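Local coordinates for protein leucyl aminopeptidase (Trypanosoma brucei brucei, PDB 5NTD) that probably removes leucine and other N-terminal residues from peptides as a two-manganese M17 aminopeptidase that binds bestatin at its active site, at residues Gln210-Ala215 with Ala223-Ile228; Ser13-Ser18 with Asn218-Ala223; Gly105-Lys110 with Thr124-Ala129; Asn114-Arg119 with Val150-Ala155; Lys363-Ile368 with Gly476-Thr481. All coordinates share one frame; numbering follows the deposited sequence.

Contact 1. Residues Gln210-Ala215 with Ala223-Ile228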
# COMPACT_ATOMS: atom_id res chain seq x y z
N GLN G 210 27.88 -21.35 7.00
CA GLN G 210 27.04 -20.67 8.01
C GLN G 210 27.64 -19.34 8.45
O GLN G 210 26.95 -18.31 8.54
CB GLN G 210 26.84 -21.56 9.21
CG GLN G 210 25.75 -21.09 10.15
CD GLN G 210 25.83 -21.79 11.50
OE1 GLN G 210 24.96 -22.57 11.86
NE2 GLN G 210 26.87 -21.47 12.27
N ARG G 211 28.94 -19.35 8.66
CA ARG G 211 29.66 -18.16 9.15
C ARG G 211 29.57 -17.04 8.14
O ARG G 211 29.29 -15.89 8.47
CB ARG G 211 31.12 -18.50 9.43
CG ARG G 211 31.90 -17.38 10.10
CD ARG G 211 33.33 -17.80 10.48
NE ARG G 211 34.00 -16.68 11.10
CZ ARG G 211 33.77 -16.25 12.35
NH1 ARG G 211 32.93 -16.89 13.15
NH2 ARG G 211 34.38 -15.14 12.78
N LEU G 212 29.85 -17.38 6.89
CA LEU G 212 29.88 -16.40 5.80
C LEU G 212 28.47 -15.77 5.61
O LEU G 212 28.34 -14.57 5.40
CB LEU G 212 30.36 -17.02 4.51
CG LEU G 212 31.82 -17.53 4.51
CD1 LEU G 212 32.06 -18.39 3.31
CD2 LEU G 212 32.82 -16.39 4.53
N VAL G 213 27.46 -16.61 5.69
CA VAL G 213 26.08 -16.19 5.47
C VAL G 213 25.57 -15.32 6.64
O VAL G 213 25.03 -14.24 6.44
CB VAL G 213 25.17 -17.40 5.19
CG1 VAL G 213 23.72 -16.96 5.05
CG2 VAL G 213 25.62 -18.06 3.91
N ASP G 214 25.82 -15.79 7.85
CA ASP G 214 25.49 -15.04 9.10
C ASP G 214 26.16 -13.67 9.15
O ASP G 214 25.62 -12.72 9.65
CB ASP G 214 25.95 -15.79 10.36
CG ASP G 214 24.93 -16.81 10.87
OD1 ASP G 214 23.73 -16.68 10.56
OD2 ASP G 214 25.37 -17.76 11.53
N ALA G 215 27.38 -13.60 8.65
CA ALA G 215 28.19 -12.40 8.79
C ALA G 215 27.47 -11.24 8.15
O ALA G 215 26.98 -11.35 7.03
CB ALA G 215 29.57 -12.58 8.16
N ALA G 223 35.22 -7.61 -1.17
CA ALA G 223 36.67 -7.67 -0.97
C ALA G 223 37.06 -8.71 0.06
O ALA G 223 38.02 -9.50 -0.18
CB ALA G 223 37.24 -6.33 -0.55
N THR G 224 36.36 -8.76 1.20
CA THR G 224 36.76 -9.75 2.22
C THR G 224 36.44 -11.18 1.79
O THR G 224 37.18 -12.12 2.10
CB THR G 224 36.22 -9.48 3.61
OG1 THR G 224 34.80 -9.48 3.59
CG2 THR G 224 36.75 -8.18 4.11
N PHE G 225 35.35 -11.36 1.06
CA PHE G 225 35.00 -12.69 0.53
C PHE G 225 36.13 -13.14 -0.42
O PHE G 225 36.60 -14.27 -0.36
CB PHE G 225 33.67 -12.66 -0.19
CG PHE G 225 32.96 -13.99 -0.30
CD1 PHE G 225 33.62 -15.21 -0.23
CD2 PHE G 225 31.58 -14.00 -0.53
CE1 PHE G 225 32.93 -16.40 -0.35
CE2 PHE G 225 30.88 -15.20 -0.66
CZ PHE G 225 31.55 -16.40 -0.58
N THR G 226 36.56 -12.22 -1.26
CA THR G 226 37.65 -12.51 -2.18
C THR G 226 38.94 -12.89 -1.42
O THR G 226 39.62 -13.85 -1.78
CB THR G 226 37.91 -11.32 -3.11
OG1 THR G 226 36.74 -11.10 -3.90
CG2 THR G 226 39.11 -11.60 -4.05
N GLU G 227 39.26 -12.12 -0.40
CA GLU G 227 40.48 -12.39 0.39
C GLU G 227 40.40 -13.74 1.07
O GLU G 227 41.40 -14.45 1.19
CB GLU G 227 40.72 -11.33 1.46
CG GLU G 227 41.24 -10.03 0.89
CD GLU G 227 41.26 -8.93 1.95
OE1 GLU G 227 41.80 -9.20 3.06
OE2 GLU G 227 40.75 -7.81 1.70
N ILE G 228 39.22 -14.08 1.53
CA ILE G 228 39.01 -15.39 2.16
C ILE G 228 39.28 -16.52 1.16
O ILE G 228 39.95 -17.50 1.48
CB ILE G 228 37.60 -15.52 2.75
CG1 ILE G 228 37.51 -14.63 4.00
CG2 ILE G 228 37.27 -16.97 3.11
CD1 ILE G 228 36.10 -14.28 4.40

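Contact 2. Residues Ser13-Ser18 with Asn218-Ala223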
# COMPACT_ATOMS: atom_id res chain seq x y z
N SER G 13 40.42 -7.42 8.44
CA SER G 13 41.54 -8.39 8.36
C SER G 13 41.38 -9.51 9.35
O SER G 13 41.58 -10.68 9.03
CB SER G 13 42.87 -7.74 8.64
OG SER G 13 43.26 -7.01 7.50
N ALA G 14 41.04 -9.14 10.58
CA ALA G 14 40.89 -10.16 11.63
C ALA G 14 39.74 -11.11 11.27
O ALA G 14 39.80 -12.31 11.48
CB ALA G 14 40.65 -9.51 12.96
N PHE G 15 38.71 -10.56 10.67
CA PHE G 15 37.52 -11.37 10.31
C PHE G 15 37.88 -12.30 9.18
O PHE G 15 37.49 -13.46 9.17
CB PHE G 15 36.30 -10.49 9.91
CG PHE G 15 35.16 -11.30 9.35
CD1 PHE G 15 34.40 -12.10 10.20
CD2 PHE G 15 34.90 -11.32 8.00
CE1 PHE G 15 33.38 -12.88 9.70
CE2 PHE G 15 33.86 -12.09 7.48
CZ PHE G 15 33.10 -12.88 8.35
N VAL G 16 38.62 -11.78 8.21
CA VAL G 16 39.13 -12.62 7.10
C VAL G 16 39.86 -13.83 7.69
O VAL G 16 39.59 -14.99 7.35
CB VAL G 16 40.07 -11.85 6.15
CG1 VAL G 16 40.85 -12.80 5.22
CG2 VAL G 16 39.24 -10.90 5.30
N GLN G 17 40.77 -13.53 8.59
CA GLN G 17 41.60 -14.55 9.21
C GLN G 17 40.75 -15.58 9.95
O GLN G 17 40.99 -16.78 9.85
CB GLN G 17 42.66 -13.93 10.13
CG GLN G 17 43.70 -14.95 10.60
CD GLN G 17 44.64 -14.43 11.67
OE1 GLN G 17 44.27 -13.61 12.52
NE2 GLN G 17 45.89 -14.88 11.62
N SER G 18 39.74 -15.10 10.67
CA SER G 18 38.82 -16.00 11.42
C SER G 18 38.15 -17.01 10.47
O SER G 18 37.85 -18.13 10.84
CB SER G 18 37.73 -15.21 12.16
OG SER G 18 36.69 -14.78 11.25
N ASN G 218 28.90 -5.55 6.60
CA ASN G 218 30.00 -4.65 7.04
C ASN G 218 31.30 -5.43 7.31
O ASN G 218 32.36 -4.87 7.30
CB ASN G 218 29.62 -3.72 8.19
CG ASN G 218 29.28 -4.46 9.44
OD1 ASN G 218 28.18 -4.99 9.59
ND2 ASN G 218 30.24 -4.56 10.33
N LEU G 219 31.16 -6.75 7.49
CA LEU G 219 32.31 -7.69 7.67
C LEU G 219 32.59 -8.50 6.42
O LEU G 219 33.73 -8.64 5.98
CB LEU G 219 32.06 -8.63 8.81
CG LEU G 219 32.02 -7.97 10.18
CD1 LEU G 219 31.70 -9.00 11.25
CD2 LEU G 219 33.32 -7.27 10.53
N LEU G 220 31.53 -9.05 5.85
CA LEU G 220 31.65 -9.82 4.61
C LEU G 220 31.26 -8.97 3.44
O LEU G 220 30.08 -8.86 3.06
CB LEU G 220 30.85 -11.12 4.65
CG LEU G 220 31.24 -11.96 3.41
CD1 LEU G 220 32.58 -12.66 3.57
CD2 LEU G 220 30.18 -12.97 3.12
N THR G 221 32.28 -8.45 2.81
CA THR G 221 32.17 -7.59 1.63
C THR G 221 32.66 -8.32 0.39
O THR G 221 33.15 -9.45 0.48
CB THR G 221 33.01 -6.34 1.80
OG1 THR G 221 34.39 -6.68 1.71
CG2 THR G 221 32.75 -5.69 3.12
N THR G 222 32.52 -7.70 -0.77
CA THR G 222 33.03 -8.30 -1.98
C THR G 222 34.55 -8.53 -1.85
O THR G 222 35.07 -9.55 -2.28
CB THR G 222 32.80 -7.47 -3.24
OG1 THR G 222 33.40 -6.18 -3.09
CG2 THR G 222 31.30 -7.32 -3.53
N ALA G 223 35.22 -7.61 -1.17
CA ALA G 223 36.67 -7.67 -0.97
C ALA G 223 37.06 -8.71 0.06
O ALA G 223 38.02 -9.50 -0.18
CB ALA G 223 37.24 -6.33 -0.55

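Contact 3. Residues Gly105-Lys110 with Thr124-Ala129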
# COMPACT_ATOMS: atom_id res chain seq x y z
N GLY G 105 16.21 -37.07 23.11
CA GLY G 105 15.42 -36.50 22.02
C GLY G 105 14.92 -37.54 21.06
O GLY G 105 15.69 -38.37 20.62
N GLU G 106 13.64 -37.48 20.77
CA GLU G 106 12.98 -38.46 19.89
C GLU G 106 12.83 -37.89 18.47
O GLU G 106 12.11 -36.92 18.24
CB GLU G 106 11.62 -38.94 20.43
CG GLU G 106 11.01 -40.10 19.64
CD GLU G 106 9.63 -40.52 20.14
OE1 GLU G 106 9.47 -40.68 21.36
OE2 GLU G 106 8.70 -40.67 19.30
N VAL G 107 13.46 -38.58 17.54
CA VAL G 107 13.36 -38.28 16.10
C VAL G 107 12.16 -39.01 15.48
O VAL G 107 12.02 -40.22 15.65
CB VAL G 107 14.63 -38.72 15.35
CG1 VAL G 107 14.58 -38.30 13.89
CG2 VAL G 107 15.86 -38.14 16.03
N PRO G 108 11.29 -38.30 14.74
CA PRO G 108 10.24 -39.02 14.02
C PRO G 108 10.77 -39.97 12.96
O PRO G 108 11.87 -39.80 12.43
CB PRO G 108 9.42 -37.91 13.38
CG PRO G 108 10.38 -36.82 13.20
CD PRO G 108 11.29 -36.88 14.40
N THR G 109 9.98 -40.98 12.66
CA THR G 109 10.30 -41.87 11.53
C THR G 109 9.54 -41.43 10.27
O THR G 109 9.93 -41.79 9.19
CB THR G 109 9.96 -43.37 11.74
OG1 THR G 109 8.60 -43.49 12.15
CG2 THR G 109 10.87 -44.02 12.74
N LYS G 110 8.41 -40.74 10.45
CA LYS G 110 7.61 -40.17 9.32
C LYS G 110 8.55 -39.35 8.42
O LYS G 110 9.34 -38.54 8.89
CB LYS G 110 6.41 -39.29 9.76
N THR G 124 18.84 -31.85 14.23
CA THR G 124 19.38 -30.50 14.46
C THR G 124 18.60 -29.77 15.58
O THR G 124 19.18 -29.25 16.52
CB THR G 124 19.36 -29.64 13.18
OG1 THR G 124 20.25 -30.23 12.24
CG2 THR G 124 19.80 -28.22 13.47
N ALA G 125 17.30 -29.78 15.46
CA ALA G 125 16.43 -29.07 16.44
C ALA G 125 16.57 -29.65 17.86
O ALA G 125 16.67 -28.96 18.85
CB ALA G 125 14.98 -29.10 15.99
N LEU G 126 16.59 -30.98 17.94
CA LEU G 126 16.75 -31.68 19.24
C LEU G 126 18.09 -31.34 19.92
O LEU G 126 18.15 -31.02 21.11
CB LEU G 126 16.67 -33.17 19.07
CG LEU G 126 15.32 -33.67 18.59
CD1 LEU G 126 15.44 -35.13 18.24
CD2 LEU G 126 14.25 -33.47 19.66
N VAL G 127 19.15 -31.39 19.17
CA VAL G 127 20.47 -31.15 19.75
C VAL G 127 20.55 -29.66 20.14
O VAL G 127 21.14 -29.29 21.17
CB VAL G 127 21.61 -31.58 18.83
CG1 VAL G 127 22.96 -31.30 19.48
CG2 VAL G 127 21.51 -33.06 18.55
N THR G 128 19.99 -28.81 19.30
CA THR G 128 19.98 -27.34 19.58
C THR G 128 19.30 -27.09 20.93
O THR G 128 19.83 -26.40 21.78
CB THR G 128 19.27 -26.55 18.48
OG1 THR G 128 20.06 -26.63 17.29
CG2 THR G 128 19.08 -25.10 18.87
N ALA G 129 18.14 -27.69 21.10
CA ALA G 129 17.40 -27.57 22.34
C ALA G 129 18.23 -28.11 23.54
O ALA G 129 18.31 -27.49 24.60
CB ALA G 129 16.07 -28.31 22.25

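Contact 4. Residues Asn114-Arg119 with Val150-Ala155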
# COMPACT_ATOMS: atom_id res chain seq x y z
N ASN G 114 9.86 -37.11 -0.64
CA ASN G 114 10.74 -35.95 -0.99
C ASN G 114 11.65 -35.54 0.13
O ASN G 114 12.31 -34.49 0.06
CB ASN G 114 9.89 -34.78 -1.45
CG ASN G 114 9.03 -35.14 -2.60
OD1 ASN G 114 7.80 -35.11 -2.54
ND2 ASN G 114 9.67 -35.47 -3.69
N ASN G 115 11.71 -36.35 1.17
CA ASN G 115 12.49 -36.00 2.37
C ASN G 115 13.60 -37.02 2.64
O ASN G 115 13.64 -38.07 2.03
CB ASN G 115 11.57 -35.86 3.58
CG ASN G 115 12.11 -34.89 4.62
OD1 ASN G 115 13.25 -34.45 4.58
ND2 ASN G 115 11.28 -34.59 5.62
N CYS G 116 14.50 -36.65 3.51
CA CYS G 116 15.57 -37.53 4.02
C CYS G 116 15.03 -38.42 5.13
O CYS G 116 14.52 -37.89 6.13
CB CYS G 116 16.72 -36.71 4.58
SG CYS G 116 18.03 -37.72 5.33
N PRO G 117 15.08 -39.77 4.97
CA PRO G 117 14.42 -40.69 5.92
C PRO G 117 14.93 -40.57 7.35
O PRO G 117 14.19 -40.80 8.29
CB PRO G 117 14.77 -42.07 5.37
CG PRO G 117 14.98 -41.86 3.92
CD PRO G 117 15.51 -40.46 3.76
N ALA G 118 16.18 -40.17 7.47
CA ALA G 118 16.78 -39.99 8.81
C ALA G 118 16.31 -38.71 9.56
O ALA G 118 16.68 -38.48 10.69
CB ALA G 118 18.29 -39.97 8.71
N ARG G 119 15.55 -37.87 8.86
CA ARG G 119 15.00 -36.62 9.42
C ARG G 119 16.04 -35.82 10.19
O ARG G 119 15.85 -35.50 11.36
CB ARG G 119 13.80 -36.93 10.29
CG ARG G 119 12.62 -37.52 9.50
CD ARG G 119 12.02 -36.53 8.50
NE ARG G 119 11.66 -35.26 9.13
CZ ARG G 119 10.50 -35.01 9.74
NH1 ARG G 119 10.32 -33.84 10.33
NH2 ARG G 119 9.54 -35.92 9.84
N VAL G 150 25.41 -41.36 8.54
CA VAL G 150 26.50 -40.52 9.07
C VAL G 150 26.62 -39.14 8.43
O VAL G 150 26.87 -38.16 9.10
CB VAL G 150 27.86 -41.23 9.08
CG1 VAL G 150 27.79 -42.48 9.95
CG2 VAL G 150 28.33 -41.58 7.68
N LEU G 151 26.45 -39.08 7.13
CA LEU G 151 26.60 -37.79 6.41
C LEU G 151 25.50 -36.77 6.80
O LEU G 151 25.82 -35.66 7.21
CB LEU G 151 26.65 -37.94 4.89
CG LEU G 151 27.15 -36.64 4.25
CD1 LEU G 151 28.56 -36.82 3.75
CD2 LEU G 151 26.25 -36.20 3.11
N PRO G 152 24.22 -37.14 6.66
CA PRO G 152 23.20 -36.18 7.06
C PRO G 152 23.26 -35.81 8.53
O PRO G 152 23.00 -34.65 8.87
CB PRO G 152 21.88 -36.89 6.73
CG PRO G 152 22.22 -38.30 6.53
CD PRO G 152 23.64 -38.35 6.07
N ILE G 153 23.62 -36.75 9.39
CA ILE G 153 23.77 -36.46 10.83
C ILE G 153 24.93 -35.51 11.06
O ILE G 153 24.83 -34.59 11.86
CB ILE G 153 23.86 -37.69 11.72
CG1 ILE G 153 22.46 -38.08 12.21
CG2 ILE G 153 24.63 -37.38 13.00
CD1 ILE G 153 21.79 -39.08 11.36
N ALA G 154 26.01 -35.73 10.35
CA ALA G 154 27.18 -34.85 10.52
C ALA G 154 26.85 -33.39 10.22
O ALA G 154 27.20 -32.49 10.95
CB ALA G 154 28.32 -35.31 9.64
N ALA G 155 26.19 -33.18 9.09
CA ALA G 155 25.79 -31.84 8.68
C ALA G 155 24.74 -31.25 9.67
O ALA G 155 24.78 -30.10 10.00
CB ALA G 155 25.24 -31.85 7.25

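Contact 5. Residues Lys363-Ile368 with Gly476-Thr481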
# COMPACT_ATOMS: atom_id res chain seq x y z
N LYS G 363 24.81 -10.98 -25.54
CA LYS G 363 23.38 -10.68 -25.56
C LYS G 363 23.09 -9.47 -24.72
O LYS G 363 23.79 -9.21 -23.73
CB LYS G 363 22.59 -11.85 -25.07
CG LYS G 363 22.64 -12.98 -26.06
CD LYS G 363 21.79 -14.14 -25.66
CE LYS G 363 22.02 -15.27 -26.62
NZ LYS G 363 21.34 -16.49 -26.11
N THR G 364 22.11 -8.70 -25.16
CA THR G 364 21.76 -7.43 -24.48
C THR G 364 20.52 -7.63 -23.63
O THR G 364 19.61 -8.35 -24.00
CB THR G 364 21.56 -6.26 -25.44
OG1 THR G 364 20.57 -6.60 -26.42
CG2 THR G 364 22.87 -5.87 -26.10
N VAL G 365 20.58 -7.02 -22.47
CA VAL G 365 19.55 -7.17 -21.42
C VAL G 365 19.03 -5.80 -21.04
O VAL G 365 19.75 -4.95 -20.58
CB VAL G 365 20.11 -7.86 -20.18
CG1 VAL G 365 19.07 -7.90 -19.07
CG2 VAL G 365 20.53 -9.29 -20.52
N GLU G 366 17.75 -5.60 -21.30
CA GLU G 366 17.05 -4.40 -20.84
C GLU G 366 16.65 -4.61 -19.37
O GLU G 366 15.92 -5.54 -19.04
CB GLU G 366 15.81 -4.14 -21.66
CG GLU G 366 15.04 -2.89 -21.20
CD GLU G 366 13.79 -2.60 -22.00
OE1 GLU G 366 13.30 -3.45 -22.77
OE2 GLU G 366 13.32 -1.46 -21.90
N VAL G 367 17.13 -3.75 -18.51
CA VAL G 367 16.86 -3.86 -17.08
C VAL G 367 15.49 -3.22 -16.77
O VAL G 367 15.34 -2.02 -16.75
CB VAL G 367 17.93 -3.19 -16.23
CG1 VAL G 367 17.63 -3.35 -14.74
CG2 VAL G 367 19.28 -3.81 -16.55
N ILE G 368 14.51 -4.06 -16.51
CA ILE G 368 13.16 -3.67 -16.11
C ILE G 368 13.14 -3.36 -14.63
O ILE G 368 12.49 -2.43 -14.17
CB ILE G 368 12.15 -4.80 -16.36
CG1 ILE G 368 12.12 -5.20 -17.83
CG2 ILE G 368 10.73 -4.41 -15.92
CD1 ILE G 368 11.86 -4.06 -18.79
N GLY G 476 15.47 -19.03 -13.80
CA GLY G 476 16.41 -20.05 -14.27
C GLY G 476 16.60 -19.95 -15.76
O GLY G 476 17.72 -19.93 -16.27
N TYR G 477 15.49 -19.82 -16.47
CA TYR G 477 15.54 -19.70 -17.94
C TYR G 477 16.46 -18.57 -18.35
O TYR G 477 17.27 -18.70 -19.25
CB TYR G 477 14.14 -19.50 -18.55
CG TYR G 477 14.24 -19.08 -19.99
CD1 TYR G 477 14.49 -20.01 -21.00
CD2 TYR G 477 14.18 -17.73 -20.35
CE1 TYR G 477 14.64 -19.63 -22.32
CE2 TYR G 477 14.32 -17.34 -21.67
CZ TYR G 477 14.55 -18.29 -22.64
OH TYR G 477 14.73 -17.91 -23.95
N PHE G 478 16.31 -17.43 -17.69
CA PHE G 478 17.11 -16.24 -18.01
C PHE G 478 18.60 -16.60 -18.02
O PHE G 478 19.35 -16.25 -18.93
CB PHE G 478 16.88 -15.10 -17.02
CG PHE G 478 17.74 -13.91 -17.27
CD1 PHE G 478 19.05 -13.86 -16.80
CD2 PHE G 478 17.27 -12.83 -18.01
CE1 PHE G 478 19.86 -12.76 -17.06
CE2 PHE G 478 18.07 -11.72 -18.27
CZ PHE G 478 19.36 -11.68 -17.79
N ILE G 479 18.99 -17.28 -16.97
CA ILE G 479 20.40 -17.68 -16.78
C ILE G 479 20.87 -18.56 -17.96
O ILE G 479 21.94 -18.35 -18.48
CB ILE G 479 20.59 -18.44 -15.46
CG1 ILE G 479 20.28 -17.52 -14.28
CG2 ILE G 479 22.01 -18.95 -15.37
CD1 ILE G 479 20.05 -18.27 -12.98
N THR G 480 20.00 -19.47 -18.40
CA THR G 480 20.34 -20.40 -19.49
C THR G 480 20.63 -19.69 -20.82
O THR G 480 21.45 -20.15 -21.59
CB THR G 480 19.31 -21.51 -19.74
OG1 THR G 480 18.09 -20.96 -20.23
CG2 THR G 480 19.05 -22.25 -18.47
N THR G 481 19.99 -18.55 -21.05
CA THR G 481 20.19 -17.81 -22.30
C THR G 481 21.63 -17.31 -22.43
O THR G 481 22.06 -16.95 -23.52
CB THR G 481 19.26 -16.59 -22.46
OG1 THR G 481 19.60 -15.57 -21.51
CG2 THR G 481 17.79 -17.01 -22.32

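Contact 1. Residues Gln210-Ala215 with Ala223-Ile228
Thr224 OG1, held by hydrogen bonds to Leu219 O and Thr221 N, fixes the start of helix 222-236, from which Ile228 points toward Leu212 and Phe225 reaches it by its ring. The meeting itself is wholly apolar. Leu212, near the end of helix 196-214, sends its two methyl branches to different partners on helix 222-236. CD2 goes to the tip of Ile228, with 3.9 Å between Leu212 CD2 and Ile228 CD1, and these two side chains run past one another in opposite directions. CD1 leans obliquely on the aromatic ring, Leu212 CD1 lying 4.3 Å from Phe225 CE1. With its CG opposite the carbonyl carbon (chi1 -64°), the side chain of Leu212 is directed to helix 222-236. Phe225 leaves its backbone at a slant. The backbones stay well apart, the CA atoms of Leu212 and Phe225 being 8.2 Å from each other, and some 125 Å² of surface is buried. Helical phi/psi angles are lost at Ala215, just beyond this interface, where the chain starts its turn toward the second helix. Phe320 of helix 314-328 packs on both Leu212 and Ile228, Ala316 of the same helix meets Phe225, and Cys19 of helix 6-20 touches Ile228 and Arg211, which places this helical pair between two further helices.

Contact 2. Residues Ser13-Ser18 with Asn218-Ala223
Phe15, on the N-terminal helix 6-20, packs against Leu219 and Leu220 in the turn that leads into helix 222-236 of the catalytic domain. The ring receives Leu219 over one face. Leu219 CB sits 4.0 Å from the centroid of the Phe15 ring and only 12° off its normal, a CH-pi contact over the ring centre. On the same residue the main chain also comes close, with 3.6 Å between Phe15 CD2 and Leu219 O. Leu220 approaches differently, its CD1 lying near the ring plane at the edge, 4.2 Å from Phe15 CE2. Phe15 reaches both because its CG is swung opposite the backbone N (chi1 172°), carrying the ring out from the helix toward the turn.

The turn is shaped by a capping box. Thr221 occupies the N-cap of helix 222-236, and its OG1 caps the backbone N of Thr224; the reciprocal bond of Thr224 OG1 with Thr221 N completes the box. Behind the ring, Ser18 OG donates to Phe15 O at 2.6 Å, tilted 17° from the carbonyl plane. That serine hydroxyl is also bonded to Arg211 NH2, a guanidinium from helix 196-214, so the oxygen links two helices beside the aromatic contact. Ala215, which follows that helix, packs on Phe15, and Tyr176 touches Leu219. Asn218 OD1 accepts a bond from Ile356 N of a neighbouring subunit, which brings this turn to the edge of an interface in the hexamer.

Contact 3. Residues Gly105-Lys110 with Thr124-Ala129
Leu126 carries the apolar part of this contact almost alone, laying its branched end on the last residues of strand 99-107. Its CD1 does most of the touching: it is 3.7 Å from Gly105 C and 3.8 Å from Val107 CG2, and Glu106 O also borders it. The other methyl, Leu126 CD2, lies 4.0 Å from Gly105 CA. Because Gly105 has no side chain, the leucine comes directly down onto the main chain, and the CA atoms of Gly105 and Leu126 are 5.7 Å apart. Val107 meets it at a slant through CG2, the branch that its chi1 of -175° leaves opposite the carbonyl carbon.

In backbone terms, strand 105-107 and helix 124-129 run antiparallel, at 173°, with 8.6 Å between their axes. The helix is part of a beta-alpha-beta crossover from strand 99-107 to the parallel strand 140-145, with strand 46-52 lying between them in the sheet. Such helices packed on a mixed sheet fit the macro-like N-terminal domain of M17 aminopeptidases.

No hydrogen bond joins the two segments. Thr124 O accepts two donors from Thr128: the backbone N, and OG1 at 2.9 Å, the hydroxyl lying 42° out of the carbonyl plane. Thr128 OG1 is bonded as well to Gly161 N. Gly105 and Val107 pair through their backbones with strand 46-52. Val107 and Pro108 also touch Val123 and Val122 of the same helix, but between these segments the contact is purely apolar, a leucine methyl fitted over a glycine and beside a valine.

Contact 4. Residues Asn114-Arg119 with Val150-Ala155
A type I beta turn from Cys116 to Arg119, closed by Arg119 N to Cys116 O at 2.9 Å, lies against the first turns of helix 150-158, Ala118 and Pro152 bringing their CA atoms to 7.7 Å. Two light apolar touches join them. Cys116 SG faces the proline ring, 4.2 Å from Pro152 CB; with SG opposite the backbone N (chi1 176°), the thiol projects from the turn toward the helix. Beside it, Ala118 CB meets the tip of Ile153 at its CD1, at 4.5 Å, the isoleucine coming at an angle and reaching the alanine by its far end. Pro152 belongs to the opening turn of its helix, where the missing amide hydrogen costs no helical bond. Just before the turn, Asn115 OD1 takes a 2.7 Å hydrogen bond from Cys116 N of the next residue, bent to 141° at the hydrogen. Arg119 leaves its backbone away from helix 150-158, and its guanidinium forms a salt bridge with Asp121, at the start of helix 120-131; its NH2 also bonds Lys110 O. Asn115 ND2 bonds Glu447 OE2 of a neighbouring subunit. The loop stands between strand 99-107 and helix 120-131 in sequence, while helix 150-158 is backed by Phe188 of strand 183-188, on Val150 and Ile153, and by Leu199 of helix 196-214, on Val150 and Ala154.

Contact 5. Residues Lys363-Ile368 with Gly476-Thr481
Strand 364-366, the middle member of a small three-stranded sheet in the catalytic domain, passes the last turns of helix 471-480, with CA atoms 8.5 Å apart for Lys363 and Thr481 and 10.0 Å for Val365 and Phe478. Val365 supplies the apolar half. Both its methyls sit at the far end of the aromatic ring, Val365 CG2 being 3.8 Å from Phe478 CZ and CG1 little farther, in an oblique approach with the two side chains coming from opposite directions. Phe478, its CG opposite the backbone N (chi1 177°), also packs on Met460 of the adjoining strand and on Arg375, a residue of the bicarbonate pocket. The polar part lies at the C-terminal end of the helix. Lys363 runs extended beyond CG along the helix end, where its positive charge would probably suit the C-terminal carbonyls. At the end of its segment, Thr481 OG1 turns back to bond Phe478 O at 2.7 Å, and Thr480 OG1 does the same to Tyr477 O. Lys363 NZ donates to Thr481 O at 2.7 Å, in the carbonyl plane on a lone pair, with a C=O...donor angle of 143°.

Overall arrangement
From the N terminus, helix 6-20 enters contact 2, whose partner segment comes only at residues 218-223, closing a loop of almost 200 residues. Contacts 3 and 4 are nested in that loop. They cross along the chain, touch in space through Lys110 and Arg119, and tie strand 99-107 to helix 120-131 and the loop between them to helix 150-158. Contact 1 opens after both have closed and crosses contact 2, with which it shares Ala223; contact 2 joins the N-terminal helix to the turn before helix 222-236, and contact 1 pairs that helix with helix 196-214. Contact 5 follows in series, joining strand 364-366 to helix 471-480, its centre about 28 Å from that of contact 1.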